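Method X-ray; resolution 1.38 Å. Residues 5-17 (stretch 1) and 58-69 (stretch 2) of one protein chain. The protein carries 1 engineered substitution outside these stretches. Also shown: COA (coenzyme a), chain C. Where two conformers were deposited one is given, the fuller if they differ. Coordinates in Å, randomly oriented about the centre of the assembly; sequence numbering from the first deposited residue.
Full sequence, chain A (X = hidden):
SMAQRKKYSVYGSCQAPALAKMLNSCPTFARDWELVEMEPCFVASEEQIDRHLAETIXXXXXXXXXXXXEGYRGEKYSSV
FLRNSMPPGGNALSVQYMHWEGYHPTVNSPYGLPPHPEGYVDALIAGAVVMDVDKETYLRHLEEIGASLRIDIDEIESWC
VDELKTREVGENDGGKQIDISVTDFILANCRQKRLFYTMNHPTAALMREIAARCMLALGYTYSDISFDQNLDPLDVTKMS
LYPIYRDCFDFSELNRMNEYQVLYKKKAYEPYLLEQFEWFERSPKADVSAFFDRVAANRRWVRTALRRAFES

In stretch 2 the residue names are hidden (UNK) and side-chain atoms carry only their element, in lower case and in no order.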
# COMPACT_ATOMS: atom_id res chain seq x y z
N ARG A 5 -15.41 -24.00 -14.41
CA ARG A 5 -14.68 -23.54 -13.24
C ARG A 5 -15.59 -22.74 -12.31
O ARG A 5 -16.58 -22.16 -12.76
CB ARG A 5 -13.52 -22.64 -13.67
CG ARG A 5 -12.39 -23.40 -14.35
CD ARG A 5 -11.26 -22.50 -14.79
NE ARG A 5 -11.64 -21.59 -15.86
CZ ARG A 5 -10.91 -20.56 -16.29
NH1 ARG A 5 -9.73 -20.27 -15.72
NH2 ARG A 5 -11.35 -19.80 -17.28
N LYS A 6 -15.26 -22.72 -11.03
CA LYS A 6 -15.96 -21.86 -10.06
C LYS A 6 -15.62 -20.41 -10.35
O LYS A 6 -14.59 -20.12 -10.95
CB LYS A 6 -15.54 -22.22 -8.64
CG LYS A 6 -15.97 -23.62 -8.19
CD LYS A 6 -15.38 -23.96 -6.84
CE LYS A 6 -15.82 -25.34 -6.37
NZ LYS A 6 -15.44 -25.60 -4.96
N LYS A 7 -16.50 -19.50 -9.93
CA LYS A 7 -16.32 -18.08 -10.22
C LYS A 7 -15.87 -17.31 -8.98
O LYS A 7 -16.39 -17.51 -7.87
CB LYS A 7 -17.59 -17.47 -10.79
CG LYS A 7 -18.04 -18.09 -12.11
CD LYS A 7 -19.34 -17.48 -12.59
CE LYS A 7 -20.00 -18.33 -13.66
NZ LYS A 7 -21.45 -18.00 -13.78
N TYR A 8 -14.89 -16.42 -9.18
CA TYR A 8 -14.43 -15.57 -8.10
C TYR A 8 -14.22 -14.15 -8.58
O TYR A 8 -14.06 -13.90 -9.78
CB TYR A 8 -13.15 -16.11 -7.44
CG TYR A 8 -11.83 -15.71 -8.08
CD1 TYR A 8 -11.46 -16.19 -9.33
CD2 TYR A 8 -10.95 -14.86 -7.42
CE1 TYR A 8 -10.26 -15.83 -9.90
CE2 TYR A 8 -9.74 -14.50 -7.98
CZ TYR A 8 -9.40 -14.98 -9.22
OH TYR A 8 -8.18 -14.60 -9.76
N SER A 9 -14.23 -13.23 -7.63
CA SER A 9 -13.80 -11.88 -7.91
C SER A 9 -12.91 -11.42 -6.77
O SER A 9 -12.92 -12.02 -5.69
CB SER A 9 -14.99 -10.94 -8.03
OG SER A 9 -14.57 -9.70 -8.55
N VAL A 10 -12.15 -10.36 -7.03
CA VAL A 10 -11.31 -9.74 -6.01
C VAL A 10 -11.65 -8.25 -5.96
O VAL A 10 -11.47 -7.53 -6.96
CB VAL A 10 -9.79 -9.93 -6.24
CG1 VAL A 10 -9.04 -9.59 -4.97
CG2 VAL A 10 -9.45 -11.36 -6.67
N TYR A 11 -12.14 -7.79 -4.81
CA TYR A 11 -12.51 -6.40 -4.66
C TYR A 11 -11.70 -5.76 -3.55
O TYR A 11 -11.50 -6.35 -2.49
CB TYR A 11 -13.98 -6.26 -4.31
CG TYR A 11 -14.39 -4.84 -4.02
CD1 TYR A 11 -14.53 -3.92 -5.05
CD2 TYR A 11 -14.63 -4.43 -2.71
CE1 TYR A 11 -14.90 -2.61 -4.78
CE2 TYR A 11 -15.00 -3.12 -2.43
CZ TYR A 11 -15.14 -2.21 -3.47
OH TYR A 11 -15.55 -0.92 -3.19
N GLY A 12 -11.27 -4.52 -3.75
CA GLY A 12 -10.54 -3.83 -2.70
C GLY A 12 -9.83 -2.65 -3.29
O GLY A 12 -10.37 -1.97 -4.17
N SER A 13 -8.64 -2.37 -2.78
CA SER A 13 -7.80 -1.29 -3.28
C SER A 13 -7.18 -1.69 -4.63
O SER A 13 -7.52 -2.74 -5.21
CB SER A 13 -6.68 -1.04 -2.28
OG SER A 13 -5.74 -2.11 -2.31
N CYS A 14 -6.23 -0.88 -5.10
CA CYS A 14 -5.45 -1.26 -6.28
C CYS A 14 -4.76 -2.63 -6.13
O CYS A 14 -4.37 -3.25 -7.12
CB CYS A 14 -4.43 -0.16 -6.62
SG CYS A 14 -2.97 -0.11 -5.63
N GLN A 15 -4.61 -3.11 -4.89
CA GLN A 15 -4.00 -4.41 -4.64
C GLN A 15 -4.89 -5.56 -5.09
O GLN A 15 -4.38 -6.66 -5.34
CB GLN A 15 -3.67 -4.56 -3.16
CG GLN A 15 -2.63 -3.53 -2.71
CD GLN A 15 -2.51 -3.40 -1.20
OE1 GLN A 15 -3.05 -4.21 -0.42
NE2 GLN A 15 -1.78 -2.37 -0.77
N ALA A 16 -6.21 -5.30 -5.19
CA ALA A 16 -7.15 -6.35 -5.54
C ALA A 16 -6.98 -6.85 -6.99
O ALA A 16 -6.80 -8.05 -7.19
CB ALA A 16 -8.58 -5.95 -5.18
N PRO A 17 -6.98 -5.96 -8.00
CA PRO A 17 -6.71 -6.45 -9.36
C PRO A 17 -5.32 -7.10 -9.46
O PRO A 17 -5.15 -8.08 -10.19
CB PRO A 17 -6.83 -5.17 -10.21
CG PRO A 17 -7.83 -4.33 -9.44
CD PRO A 17 -7.43 -4.55 -8.01
N UNK A 58 -23.90 -11.99 -6.61
CA UNK A 58 -24.81 -13.12 -6.35
C UNK A 58 -24.47 -14.41 -7.13
O UNK A 58 -25.02 -15.47 -6.83
c UNK A 58 -26.18 -12.58 -6.77
c UNK A 58 -24.65 -10.79 -7.04
c UNK A 58 -26.05 -11.10 -6.59
N UNK A 59 -23.58 -14.31 -8.11
CA UNK A 59 -23.15 -15.47 -8.89
C UNK A 59 -21.77 -16.02 -8.50
O UNK A 59 -21.29 -16.99 -9.10
n UNK A 59 -25.27 -12.64 -14.00
c UNK A 59 -24.44 -14.37 -12.41
c UNK A 59 -23.18 -15.15 -10.40
c UNK A 59 -24.53 -14.72 -10.94
c UNK A 59 -25.63 -13.55 -12.87
N UNK A 60 -21.13 -15.43 -7.49
CA UNK A 60 -19.78 -15.87 -7.13
C UNK A 60 -19.75 -17.07 -6.19
O UNK A 60 -20.56 -17.16 -5.26
c UNK A 60 -18.74 -13.49 -7.35
c UNK A 60 -19.00 -14.72 -6.48
c UNK A 60 -18.04 -12.46 -6.47
c UNK A 60 -17.93 -13.83 -8.59
N UNK A 61 -18.81 -17.98 -6.44
CA UNK A 61 -18.44 -19.00 -5.47
C UNK A 61 -17.50 -18.43 -4.41
O UNK A 61 -17.54 -18.85 -3.25
o UNK A 61 -19.60 -21.58 -6.67
c UNK A 61 -17.77 -20.18 -6.18
c UNK A 61 -18.71 -20.86 -7.14
o UNK A 61 -18.55 -20.66 -8.36
N UNK A 62 -16.67 -17.47 -4.82
CA UNK A 62 -15.65 -16.90 -3.93
C UNK A 62 -15.55 -15.40 -4.13
O UNK A 62 -15.46 -14.93 -5.27
c UNK A 62 -13.05 -16.94 -3.55
c UNK A 62 -13.10 -17.06 -2.03
c UNK A 62 -14.30 -17.55 -4.22
c UNK A 62 -11.78 -17.57 -4.11
N UNK A 63 -15.56 -14.66 -3.02
CA UNK A 63 -15.37 -13.21 -3.04
C UNK A 63 -14.16 -12.95 -2.15
O UNK A 63 -14.24 -13.09 -0.93
c UNK A 63 -16.90 -10.25 -1.42
c UNK A 63 -16.37 -8.93 -3.80
c UNK A 63 -16.62 -12.51 -2.49
c UNK A 63 -16.60 -11.00 -2.56
c UNK A 63 -16.35 -10.32 -3.75
c UNK A 63 -16.92 -8.86 -1.46
c UNK A 63 -16.66 -8.19 -2.65
N UNK A 64 -13.02 -12.67 -2.79
CA UNK A 64 -11.83 -12.24 -2.06
C UNK A 64 -11.87 -10.74 -2.02
O UNK A 64 -12.03 -10.09 -3.04
c UNK A 64 -9.71 -14.56 -1.31
c UNK A 64 -9.06 -14.47 -3.72
c UNK A 64 -10.55 -12.69 -2.78
c UNK A 64 -10.15 -14.17 -2.71
N UNK A 65 -11.75 -10.17 -0.83
CA UNK A 65 -11.92 -8.73 -0.73
C UNK A 65 -11.05 -8.15 0.37
O UNK A 65 -10.71 -8.83 1.34
c UNK A 65 -14.29 -10.10 1.16
c UNK A 65 -14.19 -8.26 3.24
c UNK A 65 -13.82 -7.88 1.95
c UNK A 65 -14.60 -9.56 3.47
c UNK A 65 -14.67 -10.48 2.44
o UNK A 65 -14.97 -9.92 4.74
c UNK A 65 -13.87 -8.78 0.90
c UNK A 65 -13.40 -8.38 -0.48
N UNK A 66 -10.74 -6.87 0.23
CA UNK A 66 -10.08 -6.15 1.30
C UNK A 66 -11.11 -5.32 2.05
O UNK A 66 -12.09 -4.86 1.45
c UNK A 66 -6.77 -5.21 -0.50
o UNK A 66 -6.99 -4.27 -1.25
c UNK A 66 -8.99 -5.25 0.73
n UNK A 66 -5.55 -5.55 -0.11
c UNK A 66 -7.91 -6.06 0.02
N UNK A 67 -10.91 -5.12 3.35
CA UNK A 67 -11.84 -4.27 4.10
C UNK A 67 -11.96 -2.84 3.54
O UNK A 67 -10.95 -2.20 3.25
c UNK A 67 -9.90 -5.73 4.25
c UNK A 67 -11.22 -4.24 5.50
c UNK A 67 -10.53 -5.56 5.63
N UNK A 68 -13.19 -2.37 3.35
CA UNK A 68 -13.44 -1.00 2.89
C UNK A 68 -14.61 -0.45 3.69
O UNK A 68 -15.72 -0.99 3.63
c UNK A 68 -14.04 0.53 0.96
c UNK A 68 -13.78 -0.92 1.37
c UNK A 68 -12.68 -1.52 0.51
N UNK A 69 -14.36 0.63 4.41
CA UNK A 69 -15.36 1.23 5.29
C UNK A 69 -16.50 1.88 4.51
O UNK A 69 -16.33 2.26 3.35
o UNK A 69 -14.39 3.45 5.40
c UNK A 69 -14.72 2.31 6.18
N1A COA C . -0.72 2.21 8.56
C2A COA C . -0.98 3.54 8.45
N3A COA C . -1.98 4.02 7.69
C4A COA C . -2.79 3.15 7.04
C5A COA C . -2.57 1.72 7.13
C6A COA C . -1.46 1.27 7.95
N6A COA C . -1.20 -0.05 8.07
N7A COA C . -3.52 1.09 6.38
C8A COA C . -4.30 2.07 5.86
N9A COA C . -3.84 3.29 6.23
C1B COA C . -4.42 4.61 5.93
C2B COA C . -5.07 4.74 4.56
O2B COA C . -4.09 5.11 3.58
C3B COA C . -6.07 5.85 4.85
O3B COA C . -5.34 7.08 4.90
P3B COA C . -6.06 8.52 4.90
O7A COA C . -4.91 9.49 4.78
O8A COA C . -6.95 8.49 3.69
O9A COA C . -6.81 8.61 6.21
C4B COA C . -6.55 5.51 6.27
O4B COA C . -5.49 4.75 6.86
C5B COA C . -7.86 4.73 6.32
O5B COA C . -7.68 3.56 5.54
P1A COA C . -8.14 2.12 6.04
O1A COA C . -7.64 1.14 5.02
O2A COA C . -7.74 1.90 7.47
O3A COA C . -9.74 2.14 6.05
P2A COA C . -10.89 2.41 4.95
O4A COA C . -11.61 3.67 5.37
O5A COA C . -11.68 1.14 4.89
O6A COA C . -10.15 2.69 3.57
CBP COA C . -8.92 2.39 1.53
CCP COA C . -9.69 1.68 2.64
CDP COA C . -8.40 1.38 0.52
CEP COA C . -9.89 3.30 0.79
CAP COA C . -7.76 3.19 2.20
OAP COA C . -6.78 2.29 2.70
C9P COA C . -7.06 4.24 1.36
O9P COA C . -7.52 5.37 1.26
N8P COA C . -5.89 3.92 0.79
C7P COA C . -5.10 4.88 0.02
C6P COA C . -5.64 5.19 -1.36
C5P COA C . -5.64 3.91 -2.16
O5P COA C . -6.62 3.18 -2.18
N4P COA C . -4.53 3.66 -2.83
C3P COA C . -4.38 2.48 -3.63
C2P COA C . -3.18 1.70 -3.16
S1P COA C . -3.37 0.05 -3.71
O HOH W 1 -22.07 -18.86 -10.87

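Position 58 has three side-chain carbons that close a ring onto its own backbone N. That closure defines Pro 58, which makes no contact with stretch 1.

Position 59 carries four carbons in a row ending in a nitrogen. Its backbone O accepts from water 1 at 2.7 Å, and the same water O accepts from Lys 7 NZ at 3.1 Å, bridging the two residues. The unbranched chain and its terminal nitrogen identify Lys 59.

At position 60 four carbons fork at the second. One terminal carbon lies 3.7 Å from Ser 9 CB and the other 3.7 Å from Tyr 8 C. A fork at the second carbon, with no polar atom, gives Leu 60.

Position 61 has two carbons, the second bearing two oxygens. One oxygen accepts from Lys 7 N at 2.8 Å with an N-H...O angle of 167°. The elements indicate a carboxylate: Asp 61. Its backbone N also donates to Lys 7 O at 2.8 Å, so the residue pairs twice with the backbone of Lys 7.

Position 62 again shows four carbons forked at the second. Its CB packs 3.7 Å from Tyr 8 CB, on the same face of the sheet. The fork gives Leu 62.

Position 63 has one carbon followed by a six-carbon ring without oxygen. A ring carbon reaches 3.6 Å from Tyr 11 CB, on the face shared with Ser 9. This is Phe 63.

Position 64 repeats the four-carbon fork. One terminal carbon lies 4.2 Å from Tyr 8 CD2, and its CB 4.1 Å from Val 10 CG1. The residue is Leu 64.

Position 65 holds one carbon and a six-carbon ring bearing an oxygen. Its CB is 4.4 Å from Tyr 11 CB, but the end of the side chain leads away from stretch 1. The ring oxygen identifies Tyr 65.

Position 66 has three carbons, the third carrying one oxygen and one nitrogen. The oxygen accepts from Ser 13 N at 2.9 Å and from Ser 13 OG at 2.7 Å, while the nitrogen donates to Gln 15 OE1 at 2.9 Å. This is Gln 66. An ideal CB on Gly 12 would sit 2.7 Å from Gln 66 OE1, a clash.

At position 67 three side-chain carbons close a ring onto the backbone N: Pro 67, directed away from stretch 1.

Position 68 has one carbon bearing two more, one of them 4.1 Å from Tyr 11 CE2; the branching is that of Val 68.

Position 69 has one carbon and one oxygen and does not touch stretch 1: Ser 69. Its N donates to COA O5A at 2.8 Å and its OG to COA O4A at 2.8 Å.

The contact is a parallel strand pairing, with axes 16° apart. Leu 62 N donates to Lys 7 O (3.1 Å), Ser 9 N to Leu 62 O (3.2 Å), Leu 64 N to Ser 9 O (3.0 Å), Tyr 11 N to Leu 64 O (2.9 Å) and Gln 66 N to Tyr 11 O (2.9 Å). Beyond this ladder, the amide of Gln 66 holds the turn near Cys 14, whose SG is bonded to COA S1P at 2.0 Å.

Stretch 2 (58-69) PKLDLFLYQPVS
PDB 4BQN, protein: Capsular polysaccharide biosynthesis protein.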